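Local coordinates for protein pyocin S5 (Pseudomonas aeruginosa PAO1, PDB 6THK) that kills rival bacteria as a pore-forming bacteriocin, probably by depolarising the cytoplasmic membrane once it has been imported into the target cell, at residues A[106-109]-A[110-113]; A[269-272]-A[273-276]. The protein carries 1 engineered substitution. All coordinates share one frame; numbering follows the deposited sequence.

Interaction 1: residues A[106-109]-A[110-113]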
ATOM      1  N   LEU A 106      23.388   6.032 -48.515  1.00 57.66           N
ATOM      2  CA  LEU A 106      24.234   4.841 -48.454  1.00 57.56           C
ATOM      3  C   LEU A 106      23.632   3.681 -49.205  1.00 64.91           C
ATOM      4  O   LEU A 106      24.376   2.955 -49.861  1.00 65.49           O
ATOM      5  CB  LEU A 106      24.538   4.433 -47.002  1.00 57.31           C
ATOM      6  CG  LEU A 106      25.602   3.350 -46.761  1.00 61.72           C
ATOM      7  CD1 LEU A 106      26.902   3.659 -47.479  1.00 61.77           C
ATOM      8  CD2 LEU A 106      25.874   3.183 -45.281  1.00 64.14           C
ATOM      9  N   HIS A 107      22.298   3.500 -49.128  1.00 63.32           N
ATOM     10  CA  HIS A 107      21.635   2.402 -49.827  1.00 64.02           C
ATOM     11  C   HIS A 107      21.725   2.555 -51.347  1.00 65.53           C
ATOM     12  O   HIS A 107      21.917   1.561 -52.059  1.00 63.49           O
ATOM     13  CB  HIS A 107      20.192   2.207 -49.348  1.00 66.15           C
ATOM     14  CG  HIS A 107      19.727   0.787 -49.472  1.00 71.02           C
ATOM     15  ND1 HIS A 107      20.378  -0.249 -48.804  1.00 73.66           N
ATOM     16  CD2 HIS A 107      18.711   0.263 -50.200  1.00 73.46           C
ATOM     17  CE1 HIS A 107      19.738  -1.357 -49.147  1.00 73.28           C
ATOM     18  NE2 HIS A 107      18.723  -1.097 -49.976  1.00 73.52           N
ATOM     19  N   LYS A 108      21.649   3.812 -51.831  1.00 62.21           N
ATOM     20  CA  LYS A 108      21.772   4.161 -53.252  1.00 62.19           C
ATOM     21  C   LYS A 108      23.222   3.950 -53.726  1.00 65.84           C
ATOM     22  O   LYS A 108      23.434   3.434 -54.825  1.00 66.17           O
ATOM     23  CB  LYS A 108      21.278   5.607 -53.515  1.00 64.61           C
ATOM     24  CG  LYS A 108      21.504   6.164 -54.932  1.00 81.83           C
ATOM     25  CD  LYS A 108      20.825   5.352 -56.041  1.00 93.64           C
ATOM     26  CE  LYS A 108      21.269   5.789 -57.415  1.00105.10           C
ATOM     27  NZ  LYS A 108      20.819   4.836 -58.464  1.00115.65           N
ATOM     28  N   MET A 109      24.205   4.334 -52.887  1.00 61.14           N
ATOM     29  CA  MET A 109      25.637   4.188 -53.145  1.00 60.46           C
ATOM     30  C   MET A 109      26.052   2.731 -53.203  1.00 65.16           C
ATOM     31  O   MET A 109      26.871   2.385 -54.052  1.00 66.09           O
ATOM     32  CB  MET A 109      26.443   4.892 -52.064  1.00 62.79           C
ATOM     33  CG  MET A 109      26.728   6.327 -52.390  1.00 66.65           C
ATOM     34  SD  MET A 109      27.188   7.280 -50.934  1.00 71.27           S
ATOM     35  CE  MET A 109      28.695   6.533 -50.508  1.00 67.66           C
ATOM     36  N   GLU A 110      25.511   1.891 -52.300  1.00 60.88           N
ATOM     37  CA  GLU A 110      25.771   0.451 -52.234  1.00 60.43           C
ATOM     38  C   GLU A 110      25.227  -0.280 -53.481  1.00 64.82           C
ATOM     39  O   GLU A 110      25.818  -1.276 -53.899  1.00 65.01           O
ATOM     40  CB  GLU A 110      25.117  -0.170 -50.982  1.00 61.66           C
ATOM     41  CG  GLU A 110      25.884  -0.028 -49.679  1.00 73.77           C
ATOM     42  CD  GLU A 110      25.147  -0.499 -48.439  1.00102.22           C
ATOM     43  OE1 GLU A 110      25.807  -0.659 -47.391  1.00105.15           O
ATOM     44  OE2 GLU A 110      23.910  -0.684 -48.493  1.00 97.77           O
ATOM     45  N   SER A 111      24.064   0.167 -54.018  1.00 61.35           N
ATOM     46  CA  SER A 111      23.445  -0.459 -55.187  1.00 62.11           C
ATOM     47  C   SER A 111      24.201  -0.136 -56.465  1.00 66.20           C
ATOM     48  O   SER A 111      24.363  -1.024 -57.306  1.00 66.33           O
ATOM     49  CB  SER A 111      21.960  -0.134 -55.294  1.00 67.41           C
ATOM     50  OG  SER A 111      21.721   1.233 -55.011  1.00 84.81           O
ATOM     51  N   ASP A 112      24.724   1.113 -56.572  1.00 61.64           N
ATOM     52  CA  ASP A 112      25.569   1.578 -57.671  1.00 61.10           C
ATOM     53  C   ASP A 112      26.891   0.834 -57.589  1.00 64.02           C
ATOM     54  O   ASP A 112      27.380   0.378 -58.629  1.00 64.25           O
ATOM     55  CB  ASP A 112      25.829   3.092 -57.589  1.00 63.33           C
ATOM     56  CG  ASP A 112      24.603   3.962 -57.792  1.00 77.09           C
ATOM     57  OD1 ASP A 112      23.549   3.420 -58.196  1.00 78.07           O
ATOM     58  OD2 ASP A 112      24.694   5.181 -57.537  1.00 84.61           O
ATOM     59  N   LEU A 113      27.450   0.676 -56.348  1.00 58.35           N
ATOM     60  CA  LEU A 113      28.685  -0.067 -56.095  1.00 57.31           C
ATOM     61  C   LEU A 113      28.545  -1.493 -56.625  1.00 62.89           C
ATOM     62  O   LEU A 113      29.403  -1.916 -57.394  1.00 62.87           O
ATOM     63  CB  LEU A 113      29.060  -0.080 -54.605  1.00 56.83           C
ATOM     64  CG  LEU A 113      30.393  -0.761 -54.225  1.00 60.91           C
ATOM     65  CD1 LEU A 113      31.562  -0.165 -54.986  1.00 60.64           C
ATOM     66  CD2 LEU A 113      30.664  -0.650 -52.740  1.00 62.34           C
TER
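Lys108 and Asp112, one helical turn apart on helix 95-121, form a salt bridge in which Lys108 NZ lies 3.1 Å from Asp112 OD1 and approaches it on the syn side, where the other carboxylate oxygen lies. The lysine chain bends at chi2 (60°), which turns it along the helix toward the aspartate; its CE also packs against the carboxylate. A lysine four residues before an aspartate suits this exposed flank, since the long chain can span the turn to the short acid.

The backbone bonds are those of a regular alpha-helix. Glu110 N donates to Leu106 O, Ser111 N to His107 O, Asp112 N to Lys108 O and Leu113 N to Met109 O, the first and the last of the four at 2.9 Å.

The hydroxyl of Ser111 folds back on the preceding turn. With chi1 at 43°, OG sits between its own backbone N and carbonyl carbon, 2.8 Å from Lys108 O and 3.0 Å from His107 O. Its single proton can serve either carbonyl, and a small hydroxyl side chain fits this position close to the backbone.

Looser contacts surround Glu110. Its extended chain passes obliquely beside the imidazole of His107, with Glu110 OE2 3.6 Å from His107 ND1 and the ring and carboxylate planes 66° apart, while Glu110 OE1 lies 4.1 Å from Leu106 CG.

The apolar residues face a neighbouring helix, 157-212: Leu106 packs on Val181 and Leu184, Met109 on Ala180, and Leu113 on Ser178. Glu110 adds a salt bridge from OE1 to Arg185 of that same helix, so apolar packing and a charge pair together join helix 95-121 to the long helix beside it.

Interaction 2: residues A[269-272]-A[273-276]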
ATOM      1  N   SER A 269      17.638 -10.105 -23.785  1.00 70.03           N
ATOM      2  CA  SER A 269      17.549  -8.774 -24.404  1.00 70.41           C
ATOM      3  C   SER A 269      18.212  -8.719 -25.797  1.00 77.02           C
ATOM      4  O   SER A 269      19.306  -9.263 -25.968  1.00 77.20           O
ATOM      5  CB  SER A 269      18.148  -7.702 -23.498  1.00 73.32           C
ATOM      6  OG  SER A 269      19.568  -7.698 -23.528  1.00 79.67           O
ATOM      7  N   PRO A 270      17.595  -8.048 -26.794  1.00 74.22           N
ATOM      8  CA  PRO A 270      18.222  -7.997 -28.122  1.00 74.09           C
ATOM      9  C   PRO A 270      19.197  -6.831 -28.317  1.00 78.09           C
ATOM     10  O   PRO A 270      20.088  -6.925 -29.168  1.00 78.29           O
ATOM     11  CB  PRO A 270      17.021  -7.928 -29.071  1.00 75.83           C
ATOM     12  CG  PRO A 270      15.861  -7.405 -28.225  1.00 79.92           C
ATOM     13  CD  PRO A 270      16.291  -7.349 -26.792  1.00 75.50           C
ATOM     14  N   THR A 271      19.029  -5.738 -27.542  1.00 73.52           N
ATOM     15  CA  THR A 271      19.842  -4.517 -27.607  1.00 72.73           C
ATOM     16  C   THR A 271      20.244  -4.052 -26.188  1.00 76.72           C
ATOM     17  O   THR A 271      19.534  -4.402 -25.244  1.00 75.94           O
ATOM     18  CB  THR A 271      19.059  -3.394 -28.338  1.00 77.31           C
ATOM     19  OG1 THR A 271      17.813  -3.150 -27.682  1.00 73.13           O
ATOM     20  CG2 THR A 271      18.834  -3.686 -29.816  1.00 74.79           C
ATOM     21  N   PRO A 272      21.319  -3.232 -25.991  1.00 73.50           N
ATOM     22  CA  PRO A 272      21.636  -2.764 -24.626  1.00 72.74           C
ATOM     23  C   PRO A 272      20.566  -1.827 -24.061  1.00 74.61           C
ATOM     24  O   PRO A 272      20.408  -1.760 -22.842  1.00 74.29           O
ATOM     25  CB  PRO A 272      22.982  -2.053 -24.790  1.00 74.67           C
ATOM     26  CG  PRO A 272      23.010  -1.617 -26.206  1.00 79.59           C
ATOM     27  CD  PRO A 272      22.275  -2.680 -26.978  1.00 75.18           C
ATOM     28  N   LEU A 273      19.819  -1.132 -24.956  1.00 69.22           N
ATOM     29  CA  LEU A 273      18.729  -0.213 -24.618  1.00 67.92           C
ATOM     30  C   LEU A 273      17.575  -0.980 -23.983  1.00 69.42           C
ATOM     31  O   LEU A 273      17.093  -0.581 -22.924  1.00 69.30           O
ATOM     32  CB  LEU A 273      18.280   0.579 -25.866  1.00 68.00           C
ATOM     33  CG  LEU A 273      17.091   1.559 -25.738  1.00 73.18           C
ATOM     34  CD1 LEU A 273      17.349   2.651 -24.701  1.00 73.08           C
ATOM     35  CD2 LEU A 273      16.787   2.215 -27.072  1.00 76.27           C
ATOM     36  N   GLU A 274      17.176  -2.109 -24.595  1.00 64.24           N
ATOM     37  CA  GLU A 274      16.123  -2.976 -24.066  1.00 62.88           C
ATOM     38  C   GLU A 274      16.551  -3.663 -22.761  1.00 65.66           C
ATOM     39  O   GLU A 274      15.701  -3.899 -21.894  1.00 65.61           O
ATOM     40  CB  GLU A 274      15.660  -4.005 -25.109  1.00 63.86           C
ATOM     41  CG  GLU A 274      14.873  -3.421 -26.270  1.00 68.26           C
ATOM     42  CD  GLU A 274      13.757  -2.441 -25.962  1.00 78.57           C
ATOM     43  OE1 GLU A 274      12.821  -2.804 -25.211  1.00 65.34           O
ATOM     44  OE2 GLU A 274      13.807  -1.314 -26.502  1.00 67.42           O
ATOM     45  N   LYS A 275      17.866  -3.960 -22.610  1.00 60.06           N
ATOM     46  CA  LYS A 275      18.413  -4.563 -21.391  1.00 58.64           C
ATOM     47  C   LYS A 275      18.395  -3.546 -20.264  1.00 60.86           C
ATOM     48  O   LYS A 275      17.989  -3.902 -19.165  1.00 60.90           O
ATOM     49  CB  LYS A 275      19.842  -5.073 -21.598  1.00 60.50           C
ATOM     50  CG  LYS A 275      20.265  -6.103 -20.561  1.00 68.26           C
ATOM     51  CD  LYS A 275      21.596  -6.732 -20.919  1.00 77.97           C
ATOM     52  CE  LYS A 275      21.924  -7.910 -20.042  1.00 88.63           C
ATOM     53  NZ  LYS A 275      23.032  -8.724 -20.601  1.00 98.96           N
ATOM     54  N   GLN A 276      18.832  -2.294 -20.527  1.00 56.81           N
ATOM     55  CA  GLN A 276      18.872  -1.226 -19.524  1.00 57.34           C
ATOM     56  C   GLN A 276      17.469  -0.864 -19.058  1.00 60.98           C
ATOM     57  O   GLN A 276      17.283  -0.600 -17.872  1.00 60.53           O
ATOM     58  CB  GLN A 276      19.668   0.007 -20.015  1.00 59.23           C
ATOM     59  CG  GLN A 276      19.993   1.055 -18.926  1.00 74.82           C
ATOM     60  CD  GLN A 276      20.869   0.551 -17.793  1.00 98.93           C
ATOM     61  OE1 GLN A 276      22.103   0.521 -17.881  1.00 95.22           O
ATOM     62  NE2 GLN A 276      20.249   0.196 -16.676  1.00 95.25           N
TER
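A helix N-cap, built by Thr271 at the start of helix 272-338, organises this turn. Thr271 OG1 accepts a weak hydrogen bond from Glu274 N at 3.3 Å, with a fairly straight N-H...O angle of 158°. A chi1 of 57° sets OG1 between the threonine's backbone N and carbonyl carbon, from where it reaches the amide three residues on. Threonine suits an N-cap because its hydroxyl can take up an amide of the first turn, which has no earlier helical carbonyl to pair with.

Pro272 follows as the first helical residue. Proline fits well here: its ring fixes phi near the helical value, and an amide hydrogen is not needed at this point of the helix. The regular bonding then begins, as Lys275 N donates to Thr271 O at 3.1 Å and Gln276 N to Pro272 O at 2.9 Å.

Side chains close round the cap. Thr271 and Glu274 run side by side in the same direction, Glu274 CG lying 3.3 Å from Thr271 OG1, while Glu274 CB meets Pro270 CD at 3.8 Å. The glutamate's OE1 makes a long, weak ion pair with Lys277. A negative charge in the first turn probably also interacts well with the helix dipole. Farther back, Ser269 OG lies along CB, CG and CD of Lys275, 3.3 Å from CB, and the extended lysine chain carries NZ away past them.

The turn is a surface feature at the end of the loop that follows helix 237-267. On the side facing helix 157-212, Leu273 packs on Leu200 and Leu203, Pro272 touches Glu196, and Gln276 touches Leu203, seating the start of helix 272-338 against that helix.

Followed from the N terminus, interaction 1 comes first, wholly within helix 95-121, and interaction 2 comes later, where the loop after helix 237-267 runs into helix 272-338. Each is local, between adjoining segments of one continuous stretch; the two lie in series and neither nest nor cross. Only interaction 2 marks the end of a loop, the one linking two long helices. The centres of interactions 1 and 2 are about 30 Å apart, and the two do not touch. What relates them is helix 157-212: 106-113 packs against its part around residues 178-185, and 269-276 against the part around 196-203, so the one helix runs alongside both elements.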